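Long-range contacts in molybdenum cofactor carrier protein (Chlamydomonas reinhardtii, PDB 2IZ6), which probably binds the molybdenum cofactor and carries it, in a protected form, to the enzymes that use it: residues Asn35-Gln40 and Ala159-Ala164; Leu111-Met116 and Val134-Thr139; Lys129-Val134 and Ala152-Val157. All blocks are in the same frame, centred on the assembly; numbering follows the deposited sequence.

All three contacts belong to one Rossmann-like alpha/beta domain built on a parallel sheet. Contact 2 pairs strands 110-114 and 134-137 in its interior, and contact 3 begins the pairing of 134-137 with the outer strand 155-158; they share Val134, and their centres are about 11 Å apart. Contact 1 lies on one face of that sheet, its centre about 11 Å from that of contact 2, where helices 28-43 and 161-173 meet over the strands: Leu37 CD2 packs on Val112 CG1 at 3.8 Å, and Ala164 CB on Val135 CG1 at 3.9 Å. The centres of contacts 1 and 3 are about 18 Å apart; the two are joined through strand 155-158, which is followed, after residues 159-160, by helix 161-173.

Contact 1 of 3, residues Asn35-Gln40 and Ala159-Ala164; sequences NELGKQ and ADVAGA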
ATOM      1  N   ASN A  35      10.529 -13.946  23.432  1.00 21.34           N
ATOM      2  CA  ASN A  35      10.027 -15.324  23.537  1.00 21.00           C
ATOM      3  C   ASN A  35       9.021 -15.458  24.710  1.00 22.16           C
ATOM      4  O   ASN A  35       7.975 -16.093  24.564  1.00 22.19           O
ATOM      5  CB  ASN A  35      11.239 -16.298  23.657  1.00 21.55           C
ATOM      6  CG  ASN A  35      10.808 -17.738  23.651  1.00 23.49           C
ATOM      7  OD1 ASN A  35      10.631 -18.324  24.691  1.00 28.25           O
ATOM      8  ND2 ASN A  35      10.465 -18.272  22.467  1.00 25.28           N
ATOM      9  N   GLU A  36       9.378 -14.912  25.873  1.00 22.65           N
ATOM     10  CA  GLU A  36       8.521 -14.957  27.057  1.00 22.74           C
ATOM     11  C   GLU A  36       7.262 -14.228  26.838  1.00 22.15           C
ATOM     12  O   GLU A  36       6.216 -14.688  27.257  1.00 23.31           O
ATOM     13  CB  GLU A  36       9.232 -14.372  28.259  1.00 24.75           C
ATOM     14  CG  GLU A  36       8.457 -14.573  29.571  1.00 28.09           C
ATOM     15  CD  GLU A  36       8.220 -16.066  30.022  1.00 37.59           C
ATOM     16  OE1 GLU A  36       8.986 -16.995  29.654  1.00 36.38           O
ATOM     17  OE2 GLU A  36       7.212 -16.315  30.759  1.00 36.58           O
ATOM     18  N   LEU A  37       7.391 -13.073  26.181  1.00 21.76           N
ATOM     19  CA  LEU A  37       6.202 -12.306  25.877  1.00 21.32           C
ATOM     20  C   LEU A  37       5.258 -13.137  25.018  1.00 22.23           C
ATOM     21  O   LEU A  37       4.033 -13.123  25.290  1.00 20.65           O
ATOM     22  CB  LEU A  37       6.620 -11.029  25.164  1.00 22.73           C
ATOM     23  CG  LEU A  37       5.468 -10.100  24.817  1.00 22.81           C
ATOM     24  CD1 LEU A  37       4.937  -9.395  26.019  1.00 24.80           C
ATOM     25  CD2 LEU A  37       5.889  -9.119  23.702  1.00 23.46           C
ATOM     26  N   GLY A  38       5.739 -13.733  23.937  1.00 22.37           N
ATOM     27  CA  GLY A  38       4.968 -14.636  23.061  1.00 21.79           C
ATOM     28  C   GLY A  38       4.242 -15.727  23.830  1.00 21.81           C
ATOM     29  O   GLY A  38       3.016 -15.965  23.679  1.00 22.35           O
ATOM     30  N   LYS A  39       4.945 -16.329  24.761  1.00 22.55           N
ATOM     31  CA  LYS A  39       4.374 -17.384  25.686  1.00 22.88           C
ATOM     32  C   LYS A  39       3.205 -16.843  26.422  1.00 23.16           C
ATOM     33  O   LYS A  39       2.178 -17.467  26.425  1.00 23.35           O
ATOM     34  CB  LYS A  39       5.491 -17.929  26.629  1.00 25.60           C
ATOM     35  CG  LYS A  39       6.468 -18.757  25.998  1.00 31.62           C
ATOM     36  CD  LYS A  39       7.226 -19.494  27.129  1.00 30.70           C
ATOM     37  CE  LYS A  39       8.694 -19.614  26.886  1.00 37.64           C
ATOM     38  NZ  LYS A  39       9.372 -19.970  28.228  1.00 37.74           N
ATOM     39  N   GLN A  40       3.326 -15.647  26.979  1.00 21.26           N
ATOM     40  CA  GLN A  40       2.318 -15.106  27.870  1.00 22.14           C
ATOM     41  C   GLN A  40       1.169 -14.674  27.084  1.00 22.32           C
ATOM     42  O   GLN A  40       0.022 -14.804  27.520  1.00 23.02           O
ATOM     43  CB  GLN A  40       2.946 -14.020  28.744  1.00 22.76           C
ATOM     44  CG  GLN A  40       3.996 -14.594  29.675  1.00 23.78           C
ATOM     45  CD  GLN A  40       3.500 -15.699  30.619  1.00 27.89           C
ATOM     46  OE1 GLN A  40       2.307 -15.725  31.028  1.00 28.06           O
ATOM     47  NE2 GLN A  40       4.429 -16.573  31.037  1.00 26.79           N
ATOM     48  N   ALA A 159       8.575  -2.260  32.348  1.00 29.10           N
ATOM     49  CA  ALA A 159       9.891  -2.577  32.849  1.00 29.61           C
ATOM     50  C   ALA A 159      10.335  -4.016  32.578  1.00 29.34           C
ATOM     51  O   ALA A 159      11.539  -4.314  32.597  1.00 30.26           O
ATOM     52  CB  ALA A 159       9.958  -2.300  34.341  1.00 31.07           C
ATOM     53  N   ASP A 160       9.380  -4.910  32.409  1.00 27.53           N
ATOM     54  CA  ASP A 160       9.632  -6.310  32.097  1.00 26.45           C
ATOM     55  C   ASP A 160       8.406  -6.943  31.442  1.00 25.18           C
ATOM     56  O   ASP A 160       7.380  -6.268  31.251  1.00 25.57           O
ATOM     57  CB  ASP A 160      10.005  -7.088  33.384  1.00 27.82           C
ATOM     58  CG  ASP A 160       8.972  -6.909  34.512  1.00 27.06           C
ATOM     59  OD1 ASP A 160       9.355  -7.143  35.708  1.00 31.50           O
ATOM     60  OD2 ASP A 160       7.771  -6.586  34.304  1.00 29.53           O
ATOM     61  N   VAL A 161       8.512  -8.241  31.117  1.00 25.15           N
ATOM     62  CA  VAL A 161       7.465  -8.967  30.415  1.00 24.94           C
ATOM     63  C   VAL A 161       6.210  -8.970  31.257  1.00 24.51           C
ATOM     64  O   VAL A 161       5.127  -8.673  30.792  1.00 25.82           O
ATOM     65  CB  VAL A 161       7.838 -10.394  30.010  1.00 24.01           C
ATOM     66  CG1 VAL A 161       6.623 -11.183  29.561  1.00 26.13           C
ATOM     67  CG2 VAL A 161       8.859 -10.323  28.976  1.00 25.01           C
ATOM     68  N   ALA A 162       6.349  -9.310  32.536  1.00 24.59           N
ATOM     69  CA  ALA A 162       5.154  -9.196  33.386  1.00 25.41           C
ATOM     70  C   ALA A 162       4.416  -7.848  33.324  1.00 25.80           C
ATOM     71  O   ALA A 162       3.196  -7.826  33.245  1.00 25.70           O
ATOM     72  CB  ALA A 162       5.513  -9.496  34.867  1.00 26.13           C
ATOM     73  N   GLY A 163       5.156  -6.747  33.361  1.00 25.36           N
ATOM     74  CA  GLY A 163       4.571  -5.432  33.294  1.00 25.29           C
ATOM     75  C   GLY A 163       3.880  -5.174  31.983  1.00 24.22           C
ATOM     76  O   GLY A 163       2.781  -4.566  31.953  1.00 24.74           O
ATOM     77  N   ALA A 164       4.499  -5.613  30.914  1.00 25.23           N
ATOM     78  CA  ALA A 164       3.910  -5.517  29.573  1.00 24.82           C
ATOM     79  C   ALA A 164       2.597  -6.252  29.462  1.00 24.17           C
ATOM     80  O   ALA A 164       1.597  -5.727  28.976  1.00 23.44           O
ATOM     81  CB  ALA A 164       4.961  -5.988  28.496  1.00 24.61           C
TER
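Residues 35-40 are a piece of helix 28-43, while 159-164 leave the end of strand 155-158 and enter helix 161-173; the backbones come closest at Leu37 and Val161, whose CA atoms are 5.8 Å apart. Asp160 is the N-cap of the second helix: its OD2 accepts from Gly163 N at 2.8 Å, the donor lying nearly along the C-O axis. Val161, in the first turn, carries most of the contact. Its CG1, anti to the backbone N (chi1 168°), reaches Glu36 CG and also Leu37 CA, both at 3.9 Å, while CG2 approaches Glu36 CB. Deeper in, Leu37 CD1 meets Ala164 CB at 4.2 Å, and a small methyl suits this place, because Ala164 also faces the sheet here. Only the aliphatic part of Glu36 is used, crossing Val161 at about a right angle; the chain then bends at chi2 (62°), and Glu36 OE2 receives Gln40 NE2 at 2.8 Å from above the carboxylate plane. Lys39 NZ forms a salt bridge with Glu36 OE1, in which the hydrogen bond is weak. No hydrogen bond joins the two segments. The contact is therefore apolar packing, with the carboxylate held by its own helix and the charge of Glu36 probably balanced there by Lys39.

Contact 2 of 3, residues Leu111-Met116 and Val134-Thr139; sequences LVAVGM and VVLLGT
This is the parallel strand pair of a right-handed beta-alpha-beta unit, strand 110-114, helix 118-129 and strand 134-137, in a Rossmann-like sheet. The strand axes run 17° from parallel and approach to 4.6 Å. Four backbone hydrogen bonds alternate in direction: Val135 N gives to Leu111 O, Ala113 N to Val135 O, Leu137 N to Ala113 O and Gly115 N to Leu137 O. The bond from Val135 N to Leu111 O is nearly straight, 170° at 2.8 Å, and all four donors lie nearly along the C=O axis of their acceptor. Val134 CA, Val112 CA and Val114 CA add CA-H...O contacts to three of these carbonyls, Leu111 O, Val135 O and Leu137 O respectively.

Val112 and Val135 stand side by side, pointing the same way, with Val112 CG2 4.0 Å from Val135 CB; Val114 and Leu137 share their face, which helices 28-43 and 161-173 cover. On the face of Ala113, the short methyl leaves its neighbour Leu136 to lean across, bringing CD2 to 3.9 Å from Ala113 CB. Beyond the strands, Gly115 and Gly138 take positive phi, which glycine accommodates easily. Thr139 CG2 lies 3.4 Å from Gly115 O and meets Met116 CE at 3.8 Å, where the methionine chain, bent at chi2 and chi3, folds back; Met116 also packs on Phe146 of the second subunit.

The hydrogen bonding thus ends at Gly115 N; beyond it the segments meet through a Gly115 CA-H...O contact to Gly138 O and the methyls of Thr139 and Met116. Gly115 O is buried with no polar partner in the model, which would probably carry an energetic cost.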
ATOM      1  N   LEU A 111      -0.390  -2.798  20.576  1.00 25.92           N
ATOM      2  CA  LEU A 111       0.920  -3.078  19.937  1.00 26.30           C
ATOM      3  C   LEU A 111       2.035  -3.034  20.989  1.00 27.70           C
ATOM      4  O   LEU A 111       2.100  -2.090  21.784  1.00 28.04           O
ATOM      5  CB  LEU A 111       1.191  -2.039  18.805  1.00 26.04           C
ATOM      6  CG  LEU A 111       2.488  -2.141  18.000  1.00 27.04           C
ATOM      7  CD1 LEU A 111       2.502  -3.472  17.253  1.00 29.09           C
ATOM      8  CD2 LEU A 111       2.669  -1.007  17.034  1.00 27.68           C
ATOM      9  N   VAL A 112       2.878  -4.068  21.058  1.00 24.49           N
ATOM     10  CA  VAL A 112       3.996  -4.083  21.954  1.00 25.77           C
ATOM     11  C   VAL A 112       5.270  -4.062  21.142  1.00 25.09           C
ATOM     12  O   VAL A 112       5.478  -4.882  20.234  1.00 25.46           O
ATOM     13  CB  VAL A 112       4.005  -5.390  22.802  1.00 24.56           C
ATOM     14  CG1 VAL A 112       5.087  -5.375  23.807  1.00 26.31           C
ATOM     15  CG2 VAL A 112       2.712  -5.577  23.576  1.00 26.51           C
ATOM     16  N   ALA A 113       6.119  -3.066  21.428  1.00 23.59           N
ATOM     17  CA  ALA A 113       7.446  -2.957  20.851  1.00 24.05           C
ATOM     18  C   ALA A 113       8.433  -3.548  21.872  1.00 23.91           C
ATOM     19  O   ALA A 113       8.445  -3.144  23.044  1.00 25.00           O
ATOM     20  CB  ALA A 113       7.790  -1.512  20.580  1.00 23.07           C
ATOM     21  N   VAL A 114       9.256  -4.469  21.407  1.00 25.53           N
ATOM     22  CA  VAL A 114      10.333  -5.025  22.209  1.00 24.83           C
ATOM     23  C   VAL A 114      11.619  -4.520  21.530  1.00 25.72           C
ATOM     24  O   VAL A 114      11.940  -4.945  20.426  1.00 27.48           O
ATOM     25  CB  VAL A 114      10.324  -6.592  22.195  1.00 26.81           C
ATOM     26  CG1 VAL A 114      11.407  -7.114  23.042  1.00 25.87           C
ATOM     27  CG2 VAL A 114       9.020  -7.096  22.646  1.00 27.04           C
ATOM     28  N   GLY A 115      12.267  -3.562  22.147  1.00 25.84           N
ATOM     29  CA  GLY A 115      13.400  -2.876  21.520  1.00 26.20           C
ATOM     30  C   GLY A 115      12.940  -1.918  20.430  1.00 26.21           C
ATOM     31  O   GLY A 115      11.729  -1.650  20.258  1.00 27.09           O
ATOM     32  N   MET A 116      13.921  -1.361  19.719  1.00 26.40           N
ATOM     33  CA  MET A 116      13.647  -0.186  18.901  1.00 26.79           C
ATOM     34  C   MET A 116      14.637  -0.050  17.766  1.00 25.31           C
ATOM     35  O   MET A 116      15.818  -0.389  17.944  1.00 27.80           O
ATOM     36  CB  MET A 116      13.743   1.067  19.760  1.00 27.46           C
ATOM     37  CG  MET A 116      13.226   2.355  19.061  1.00 26.34           C
ATOM     38  SD  MET A 116      11.648   2.376  18.401  1.00 27.42           S
ATOM     39  CE  MET A 116      10.575   1.879  19.807  1.00 29.29           C
ATOM     40  N   VAL A 134       0.096   1.680  22.799  1.00 24.36           N
ATOM     41  CA  VAL A 134       1.365   1.010  22.576  0.50 22.96           C
ATOM     42  C   VAL A 134       2.120   0.728  23.905  1.00 24.71           C
ATOM     43  O   VAL A 134       2.199   1.579  24.804  1.00 25.29           O
ATOM     44  CB  VAL A 134       2.265   1.840  21.606  0.50 22.85           C
ATOM     45  CG1 VAL A 134       3.611   1.138  21.383  0.50 23.15           C
ATOM     46  CG2 VAL A 134       1.626   2.082  20.240  0.50 22.08           C
ATOM     47  N   VAL A 135       2.658  -0.461  23.998  1.00 23.23           N
ATOM     48  CA  VAL A 135       3.516  -0.859  25.102  1.00 21.85           C
ATOM     49  C   VAL A 135       5.002  -0.971  24.711  1.00 22.81           C
ATOM     50  O   VAL A 135       5.302  -1.638  23.735  1.00 23.41           O
ATOM     51  CB  VAL A 135       3.037  -2.180  25.748  1.00 23.54           C
ATOM     52  CG1 VAL A 135       3.903  -2.551  26.923  1.00 26.25           C
ATOM     53  CG2 VAL A 135       1.616  -2.087  26.232  1.00 25.25           C
ATOM     54  N   LEU A 136       5.866  -0.184  25.361  1.00 23.30           N
ATOM     55  CA  LEU A 136       7.271  -0.150  25.041  1.00 22.88           C
ATOM     56  C   LEU A 136       8.042  -0.946  26.060  1.00 23.82           C
ATOM     57  O   LEU A 136       8.131  -0.549  27.221  1.00 24.28           O
ATOM     58  CB  LEU A 136       7.749   1.308  25.034  1.00 23.70           C
ATOM     59  CG  LEU A 136       7.068   2.273  24.065  1.00 24.43           C
ATOM     60  CD1 LEU A 136       7.720   3.692  24.195  1.00 22.26           C
ATOM     61  CD2 LEU A 136       7.111   1.775  22.645  1.00 26.89           C
ATOM     62  N   LEU A 137       8.675  -2.023  25.593  1.00 22.96           N
ATOM     63  CA  LEU A 137       9.449  -2.954  26.443  1.00 24.89           C
ATOM     64  C   LEU A 137      10.885  -2.998  25.910  1.00 25.66           C
ATOM     65  O   LEU A 137      11.125  -3.274  24.750  1.00 25.76           O
ATOM     66  CB  LEU A 137       8.832  -4.349  26.450  1.00 24.48           C
ATOM     67  CG  LEU A 137       9.623  -5.461  27.191  1.00 25.79           C
ATOM     68  CD1 LEU A 137       9.696  -5.094  28.644  1.00 25.81           C
ATOM     69  CD2 LEU A 137       8.916  -6.837  26.962  1.00 27.33           C
ATOM     70  N   GLY A 138      11.812  -2.700  26.781  1.00 27.53           N
ATOM     71  CA  GLY A 138      13.248  -2.775  26.441  1.00 28.28           C
ATOM     72  C   GLY A 138      13.711  -1.757  25.433  1.00 28.68           C
ATOM     73  O   GLY A 138      14.665  -2.001  24.680  1.00 30.16           O
ATOM     74  N   THR A 139      13.017  -0.614  25.384  1.00 30.04           N
ATOM     75  CA  THR A 139      13.403   0.519  24.530  1.00 32.29           C
ATOM     76  C   THR A 139      14.257   1.482  25.398  1.00 33.98           C
ATOM     77  O   THR A 139      14.152   1.509  26.589  1.00 37.28           O
ATOM     78  CB  THR A 139      12.181   1.208  23.829  1.00 32.19           C
ATOM     79  OG1 THR A 139      11.381   1.983  24.743  1.00 30.99           O
ATOM     80  CG2 THR A 139      11.274   0.160  23.145  1.00 30.81           C
TER

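Contact 3 of 3, residues Lys129-Val134 and Ala152-Val157; sequences KAKKPV and AGLVHV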
ATOM      1  N   LYS A 129      -0.763   7.427  15.686  1.00 24.94           N
ATOM      2  CA  LYS A 129      -1.604   8.215  14.778  1.00 25.25           C
ATOM      3  C   LYS A 129      -3.038   7.673  14.696  1.00 24.02           C
ATOM      4  O   LYS A 129      -4.014   8.435  14.644  1.00 24.74           O
ATOM      5  CB  LYS A 129      -0.936   8.291  13.410  1.00 25.23           C
ATOM      6  CG  LYS A 129      -1.677   9.087  12.366  1.00 25.55           C
ATOM      7  CD  LYS A 129      -0.807   9.256  11.067  1.00 28.55           C
ATOM      8  CE  LYS A 129      -1.614   9.673   9.805  1.00 30.79           C
ATOM      9  NZ  LYS A 129      -2.626  10.738  10.006  1.00 37.98           N
ATOM     10  N   ALA A 130      -3.152   6.340  14.742  1.00 25.35           N
ATOM     11  CA  ALA A 130      -4.455   5.661  14.723  1.00 26.56           C
ATOM     12  C   ALA A 130      -5.147   5.663  16.090  1.00 28.61           C
ATOM     13  O   ALA A 130      -6.231   5.043  16.214  1.00 30.09           O
ATOM     14  CB  ALA A 130      -4.267   4.243  14.274  1.00 26.82           C
ATOM     15  N   LYS A 131      -4.521   6.260  17.106  1.00 28.51           N
ATOM     16  CA  LYS A 131      -5.023   6.290  18.484  1.00 28.91           C
ATOM     17  C   LYS A 131      -5.163   4.892  19.097  1.00 30.13           C
ATOM     18  O   LYS A 131      -6.077   4.576  19.847  1.00 29.97           O
ATOM     19  CB  LYS A 131      -6.325   7.110  18.591  1.00 30.50           C
ATOM     20  CG  LYS A 131      -6.272   8.447  17.888  1.00 32.48           C
ATOM     21  CD  LYS A 131      -5.324   9.396  18.487  1.00 35.81           C
ATOM     22  CE  LYS A 131      -5.334  10.714  17.652  1.00 36.89           C
ATOM     23  NZ  LYS A 131      -4.459  11.779  18.270  1.00 37.77           N
ATOM     24  N   LYS A 132      -4.170   4.064  18.837  1.00 28.24           N
ATOM     25  CA  LYS A 132      -4.100   2.752  19.406  1.00 29.61           C
ATOM     26  C   LYS A 132      -3.019   2.804  20.485  1.00 27.77           C
ATOM     27  O   LYS A 132      -1.966   3.502  20.328  1.00 24.74           O
ATOM     28  CB  LYS A 132      -3.713   1.708  18.333  1.00 29.91           C
ATOM     29  CG  LYS A 132      -4.867   1.380  17.330  1.00 36.54           C
ATOM     30  CD  LYS A 132      -4.834  -0.149  16.989  1.00 37.48           C
ATOM     31  CE  LYS A 132      -6.099  -0.671  16.454  1.00 36.58           C
ATOM     32  NZ  LYS A 132      -7.012  -0.998  17.546  1.00 44.78           N
ATOM     33  N   PRO A 133      -3.238   2.078  21.578  1.00 24.72           N
ATOM     34  CA  PRO A 133      -2.231   2.029  22.626  1.00 24.05           C
ATOM     35  C   PRO A 133      -1.004   1.203  22.306  1.00 24.43           C
ATOM     36  O   PRO A 133      -1.086   0.219  21.596  1.00 26.94           O
ATOM     37  CB  PRO A 133      -2.929   1.376  23.792  1.00 25.14           C
ATOM     38  CG  PRO A 133      -3.934   0.541  23.137  1.00 26.48           C
ATOM     39  CD  PRO A 133      -4.316   1.139  21.847  1.00 27.08           C
ATOM     40  N   VAL A 134       0.096   1.680  22.799  1.00 24.36           N
ATOM     41  CA  VAL A 134       1.365   1.010  22.576  0.50 22.96           C
ATOM     42  C   VAL A 134       2.120   0.728  23.905  1.00 24.71           C
ATOM     43  O   VAL A 134       2.199   1.579  24.804  1.00 25.29           O
ATOM     44  CB  VAL A 134       2.265   1.840  21.606  0.50 22.85           C
ATOM     45  CG1 VAL A 134       3.611   1.138  21.383  0.50 23.15           C
ATOM     46  CG2 VAL A 134       1.626   2.082  20.240  0.50 22.08           C
ATOM     47  N   ALA A 152       0.887  10.964  25.606  1.00 29.29           N
ATOM     48  CA  ALA A 152       1.158  10.399  26.916  1.00 29.03           C
ATOM     49  C   ALA A 152       0.093   9.384  27.294  1.00 29.03           C
ATOM     50  O   ALA A 152       0.399   8.442  27.995  1.00 32.81           O
ATOM     51  CB  ALA A 152       1.248  11.513  27.992  1.00 29.69           C
ATOM     52  N   GLY A 153      -1.127   9.551  26.787  1.00 27.07           N
ATOM     53  CA  GLY A 153      -2.222   8.709  27.195  1.00 27.73           C
ATOM     54  C   GLY A 153      -2.211   7.330  26.583  1.00 26.68           C
ATOM     55  O   GLY A 153      -2.892   6.448  27.052  1.00 30.45           O
ATOM     56  N   LEU A 154      -1.490   7.163  25.494  1.00 25.68           N
ATOM     57  CA  LEU A 154      -1.494   5.879  24.759  1.00 24.87           C
ATOM     58  C   LEU A 154      -0.204   5.100  24.893  1.00 24.80           C
ATOM     59  O   LEU A 154      -0.179   3.998  24.431  1.00 26.66           O
ATOM     60  CB  LEU A 154      -1.743   6.148  23.249  1.00 25.49           C
ATOM     61  CG  LEU A 154      -3.184   6.615  22.862  1.00 22.54           C
ATOM     62  CD1 LEU A 154      -3.325   6.933  21.398  1.00 26.98           C
ATOM     63  CD2 LEU A 154      -4.112   5.591  23.227  1.00 23.97           C
ATOM     64  N   VAL A 155       0.843   5.682  25.510  1.00 23.76           N
ATOM     65  CA  VAL A 155       2.171   5.041  25.578  1.00 24.69           C
ATOM     66  C   VAL A 155       2.388   4.500  26.973  1.00 25.67           C
ATOM     67  O   VAL A 155       2.275   5.197  27.951  1.00 25.72           O
ATOM     68  CB  VAL A 155       3.249   6.043  25.177  1.00 25.50           C
ATOM     69  CG1 VAL A 155       4.632   5.475  25.345  1.00 23.63           C
ATOM     70  CG2 VAL A 155       3.115   6.380  23.742  1.00 23.78           C
ATOM     71  N   HIS A 156       2.649   3.204  27.056  1.00 24.62           N
ATOM     72  CA  HIS A 156       2.817   2.497  28.304  1.00 23.57           C
ATOM     73  C   HIS A 156       4.249   1.945  28.290  1.00 26.41           C
ATOM     74  O   HIS A 156       4.643   1.165  27.440  1.00 28.43           O
ATOM     75  CB  HIS A 156       1.809   1.385  28.498  1.00 24.30           C
ATOM     76  CG  HIS A 156       0.394   1.848  28.471  1.00 26.12           C
ATOM     77  ND1 HIS A 156      -0.297   2.118  27.302  1.00 27.96           N
ATOM     78  CD2 HIS A 156      -0.463   2.079  29.488  1.00 29.11           C
ATOM     79  CE1 HIS A 156      -1.521   2.527  27.620  1.00 26.78           C
ATOM     80  NE2 HIS A 156      -1.634   2.539  28.929  1.00 30.62           N
ATOM     81  N   VAL A 157       5.030   2.407  29.218  1.00 25.36           N
ATOM     82  CA  VAL A 157       6.392   1.925  29.331  1.00 24.53           C
ATOM     83  C   VAL A 157       6.409   0.744  30.307  1.00 27.00           C
ATOM     84  O   VAL A 157       5.996   0.875  31.467  1.00 26.45           O
ATOM     85  CB  VAL A 157       7.329   3.100  29.753  1.00 25.84           C
ATOM     86  CG1 VAL A 157       8.669   2.608  30.010  1.00 27.07           C
ATOM     87  CG2 VAL A 157       7.390   4.124  28.681  1.00 26.87           C
TER
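The loop 129-134 closes helix 118-129 and leads into strand 134-137 of the parallel Rossmann-like sheet, where it starts the pairing with outer strand 155-158. Lys129, in the last helical turn, packs on Ala99 of the second subunit. Lys131 leaves the helix in a Schellman motif with positive phi (61°), which turns its backbone toward Leu154: CD1 of that leucine sits 3.4 Å from Lys131 CA, while the lysine amine leads away. Lys132 places its carbonyl O beside Leu154 CB and CD1, and its amine turns to a weak hydrogen bond with Ser108 O. Pro133, which has no N-H to give, suits this approach to the strand by offering carbon: CB is 4.4 Å from Leu154 CD2, and CA makes a CA-H...O contact with Leu154 O. An alanine in place of Leu154 would lose both delta methyls and would probably loosen the packing against Lys131 and Pro133, and against Leu128 of the helix. Val134 then pairs with Val155 through two backbone bonds, N giving to Leu154 O at 173° and O accepting from His156 N. The same Val134 O lies at the edge of the imidazole, in its plane, 3.6 Å from His156 ND1.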